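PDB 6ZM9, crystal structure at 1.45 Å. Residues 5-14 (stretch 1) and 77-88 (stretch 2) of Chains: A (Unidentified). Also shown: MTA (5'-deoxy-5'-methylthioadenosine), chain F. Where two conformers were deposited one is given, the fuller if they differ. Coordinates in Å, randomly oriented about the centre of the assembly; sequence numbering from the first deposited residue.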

# COMPACT_ATOMS: atom_id res chain seq x y z
N ARG A 5 -1.17 15.32 16.23
CA ARG A 5 -1.41 13.89 16.39
C ARG A 5 -2.89 13.62 16.20
O ARG A 5 -3.74 14.31 16.76
CB ARG A 5 -1.02 13.44 17.79
CG ARG A 5 0.43 13.07 17.94
CD ARG A 5 0.78 12.58 19.35
NE ARG A 5 2.17 12.15 19.40
CZ ARG A 5 3.23 12.97 19.41
NH1 ARG A 5 3.07 14.29 19.40
NH2 ARG A 5 4.45 12.45 19.44
N LEU A 6 -3.23 12.60 15.46
CA LEU A 6 -4.60 12.41 15.11
C LEU A 6 -5.44 11.82 16.18
O LEU A 6 -5.06 10.83 16.83
CB LEU A 6 -4.69 11.53 13.86
CG LEU A 6 -6.10 11.17 13.39
CD1 LEU A 6 -6.87 12.42 12.99
CD2 LEU A 6 -6.04 10.18 12.24
N GLY A 7 -6.69 12.32 16.29
CA GLY A 7 -7.64 11.94 17.28
C GLY A 7 -8.51 10.78 16.86
O GLY A 7 -8.63 10.43 15.69
N GLY A 8 -9.11 10.17 17.87
CA GLY A 8 -10.01 9.07 17.67
C GLY A 8 -9.36 7.72 17.89
O GLY A 8 -8.25 7.58 18.43
N GLY A 9 -10.09 6.70 17.46
CA GLY A 9 -9.73 5.32 17.66
C GLY A 9 -8.75 4.78 16.66
O GLY A 9 -8.41 3.59 16.71
N GLY A 10 -8.31 5.62 15.73
CA GLY A 10 -7.32 5.20 14.76
C GLY A 10 -7.86 4.25 13.72
O GLY A 10 -7.22 3.25 13.41
N PHE A 11 -9.03 4.55 13.15
CA PHE A 11 -9.60 3.69 12.12
C PHE A 11 -9.06 4.00 10.74
O PHE A 11 -8.81 5.16 10.39
CB PHE A 11 -11.12 3.77 12.14
CG PHE A 11 -11.70 3.33 13.43
CD1 PHE A 11 -11.57 2.02 13.85
CD2 PHE A 11 -12.29 4.25 14.27
CE1 PHE A 11 -12.07 1.62 15.08
CE2 PHE A 11 -12.81 3.86 15.51
CZ PHE A 11 -12.69 2.54 15.91
N SER A 12 -8.90 2.94 9.95
CA SER A 12 -8.57 3.07 8.55
C SER A 12 -9.18 1.89 7.80
O SER A 12 -9.63 0.92 8.40
CB SER A 12 -7.06 3.12 8.34
OG SER A 12 -6.45 1.89 8.68
N ALA A 13 -9.19 2.00 6.47
CA ALA A 13 -9.74 0.94 5.65
C ALA A 13 -8.99 0.87 4.33
O ALA A 13 -8.38 1.84 3.88
CB ALA A 13 -11.22 1.19 5.33
N ARG A 14 -9.06 -0.30 3.71
CA ARG A 14 -8.61 -0.53 2.35
C ARG A 14 -9.74 -1.22 1.59
O ARG A 14 -10.36 -2.16 2.10
CB ARG A 14 -7.38 -1.46 2.31
CG ARG A 14 -6.16 -0.93 3.02
CD ARG A 14 -4.89 -1.61 2.49
NE ARG A 14 -4.80 -3.02 2.85
CZ ARG A 14 -3.87 -3.86 2.39
NH1 ARG A 14 -2.95 -3.44 1.53
NH2 ARG A 14 -3.87 -5.12 2.78
CS MTA F . -2.53 15.26 2.99
S5' MTA F . -2.98 15.67 1.34
C5' MTA F . -1.81 14.66 0.40
C4' MTA F . -2.30 13.28 0.02
O4' MTA F . -2.63 12.55 1.21
C2' MTA F . -4.02 11.77 -0.58
O2' MTA F . -3.28 10.91 -1.43
C3' MTA F . -3.56 13.21 -0.84
O3' MTA F . -3.32 13.47 -2.22
C1' MTA F . -3.61 11.57 0.89
N9 MTA F . -4.72 11.70 1.82
C8 MTA F . -5.25 12.84 2.38
N7 MTA F . -6.19 12.62 3.27
C5 MTA F . -6.30 11.24 3.30
C6 MTA F . -7.06 10.36 4.09
N6 MTA F . -7.90 10.75 5.05
N1 MTA F . -6.89 9.03 3.89
C2 MTA F . -6.01 8.62 2.97
N3 MTA F . -5.22 9.35 2.18
C4 MTA F . -5.41 10.66 2.40
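Stretch 2, residues 77-88: IDLEGLSKEDFT

A strand edge often does double duty, its backbone pairing with one neighbour while its side chains carry the next element, and the packing of residues 77-88 on residues 5-14 illustrates this well. The second stretch begins extended, at I77, antiparallel to the strand 11-14. I77 and S12 form a non-hydrogen-bonded pair, CA to CA 4.4 Å, with both side chains on the same face of the sheet. The backbone N and O of I77, which point away from S12 in such a pair, are free to meet the adenine of MTA: I77 N donates to MTA N1 (3.0 Å) and I77 O accepts from MTA N6 (2.8 Å).

D78 supplies the direct hydrogen bond between the stretches, D78 N to F11 O at 3.0 Å. Its carboxylate then shapes the turn that follows, OD1 accepting from E80 N (3.0 Å) and OD2 from L82 N (2.9 Å), while water 3 links D78 OD2 to F11 N. L79 points its CB away, yet its CD2 returns to within 3.9 Å of L6 CD2. At G81, with positive phi, the chain passes G8, CA to CA 4.2 Å; a CB on G8 would fall 2.9 Å from G81 CA. Water 1 joins G81 N and D78 O to G7 O.

From L82 onward F11 is the anchor. L82 O lies at the edge of its ring, 3.4 Å from F11 CE2, and is tied through water 2 to G9 N. S83 caps the helix that starts at K84, its OG accepting from D86 N (3.0 Å). The helix runs roughly parallel to the strand, crossing at -22° with the axes 9.5 Å apart at closest approach. K84 CB meets F11 CZ at 3.4 Å. One turn on, F87 receives F11 CB over its ring face, 3.6 Å from F87 CD2, and reaches A13 CB with its CZ (4.0 Å).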

# COMPACT_ATOMS: atom_id res chain seq x y z
N ILE A 77 -7.90 6.83 5.65
CA ILE A 77 -7.56 7.08 7.05
C ILE A 77 -8.64 7.98 7.63
O ILE A 77 -8.94 9.04 7.06
CB ILE A 77 -6.17 7.72 7.18
CG1 ILE A 77 -5.10 6.81 6.55
CG2 ILE A 77 -5.89 8.04 8.66
CD1 ILE A 77 -3.78 7.46 6.43
N ASP A 78 -9.26 7.58 8.74
CA ASP A 78 -10.32 8.40 9.33
C ASP A 78 -9.68 9.61 10.00
O ASP A 78 -8.90 9.45 10.95
CB ASP A 78 -11.09 7.58 10.37
CG ASP A 78 -12.16 8.40 11.08
OD1 ASP A 78 -12.64 9.39 10.48
OD2 ASP A 78 -12.54 8.04 12.23
N LEU A 79 -9.98 10.81 9.50
CA LEU A 79 -9.52 12.05 10.11
C LEU A 79 -10.59 12.75 10.93
O LEU A 79 -10.33 13.84 11.46
CB LEU A 79 -9.01 13.02 9.02
CG LEU A 79 -7.92 12.49 8.09
CD1 LEU A 79 -7.38 13.50 7.09
CD2 LEU A 79 -6.73 11.98 8.89
N GLU A 80 -11.78 12.16 11.07
CA GLU A 80 -12.89 12.82 11.75
C GLU A 80 -13.23 12.21 13.10
O GLU A 80 -14.21 12.64 13.73
CB GLU A 80 -14.15 12.76 10.88
CG GLU A 80 -14.01 13.46 9.56
CD GLU A 80 -15.33 13.51 8.83
OE1 GLU A 80 -16.03 14.54 8.92
OE2 GLU A 80 -15.69 12.51 8.18
N GLY A 81 -12.49 11.21 13.55
CA GLY A 81 -12.72 10.61 14.85
C GLY A 81 -14.08 9.97 14.99
O GLY A 81 -14.78 10.21 15.98
N LEU A 82 -14.46 9.15 14.02
CA LEU A 82 -15.75 8.48 14.07
C LEU A 82 -15.68 7.31 15.03
O LEU A 82 -14.62 6.78 15.36
CB LEU A 82 -16.13 7.96 12.68
CG LEU A 82 -16.20 8.98 11.54
CD1 LEU A 82 -16.65 8.26 10.25
CD2 LEU A 82 -17.09 10.15 11.89
N SER A 83 -16.86 6.89 15.48
CA SER A 83 -16.95 5.67 16.25
C SER A 83 -16.66 4.47 15.36
O SER A 83 -16.79 4.53 14.13
CB SER A 83 -18.35 5.53 16.84
OG SER A 83 -19.30 5.21 15.82
N LYS A 84 -16.31 3.36 15.97
CA LYS A 84 -16.04 2.09 15.25
C LYS A 84 -17.25 1.72 14.39
O LYS A 84 -17.06 1.40 13.23
CB LYS A 84 -15.71 0.99 16.25
CG LYS A 84 -15.35 -0.35 15.64
CD LYS A 84 -14.92 -1.36 16.67
CE LYS A 84 -13.78 -2.23 16.19
NZ LYS A 84 -13.74 -3.53 16.91
N GLU A 85 -18.47 1.77 14.96
CA GLU A 85 -19.67 1.36 14.23
C GLU A 85 -19.97 2.32 13.08
O GLU A 85 -20.36 1.89 11.99
CB GLU A 85 -20.84 1.29 15.22
CG GLU A 85 -22.23 1.32 14.58
CD GLU A 85 -23.36 1.23 15.60
OE1 GLU A 85 -23.12 0.75 16.73
OE2 GLU A 85 -24.50 1.64 15.27
N ASP A 86 -19.80 3.62 13.32
CA ASP A 86 -20.05 4.65 12.28
C ASP A 86 -19.06 4.47 11.13
O ASP A 86 -19.49 4.40 9.99
CB ASP A 86 -19.96 6.04 12.88
CG ASP A 86 -20.46 7.10 11.93
OD1 ASP A 86 -21.10 6.75 10.95
OD2 ASP A 86 -20.21 8.27 12.19
N PHE A 87 -17.77 4.41 11.43
CA PHE A 87 -16.78 4.23 10.37
C PHE A 87 -17.01 2.92 9.62
O PHE A 87 -16.98 2.89 8.38
CB PHE A 87 -15.38 4.25 10.98
CG PHE A 87 -14.28 4.10 9.97
CD1 PHE A 87 -13.88 5.18 9.22
CD2 PHE A 87 -13.67 2.89 9.75
CE1 PHE A 87 -12.88 5.06 8.27
CE2 PHE A 87 -12.66 2.76 8.81
CZ PHE A 87 -12.27 3.85 8.07
N THR A 88 -17.18 1.83 10.36
CA THR A 88 -17.34 0.52 9.72
C THR A 88 -18.56 0.52 8.81
O THR A 88 -18.51 0.02 7.68
CB THR A 88 -17.45 -0.56 10.79
OG1 THR A 88 -16.22 -0.63 11.53
CG2 THR A 88 -17.73 -1.91 10.16
O HOH W 1 -9.91 10.09 13.40
O HOH W 2 -12.09 7.44 16.06
O HOH W 3 -10.50 7.06 13.81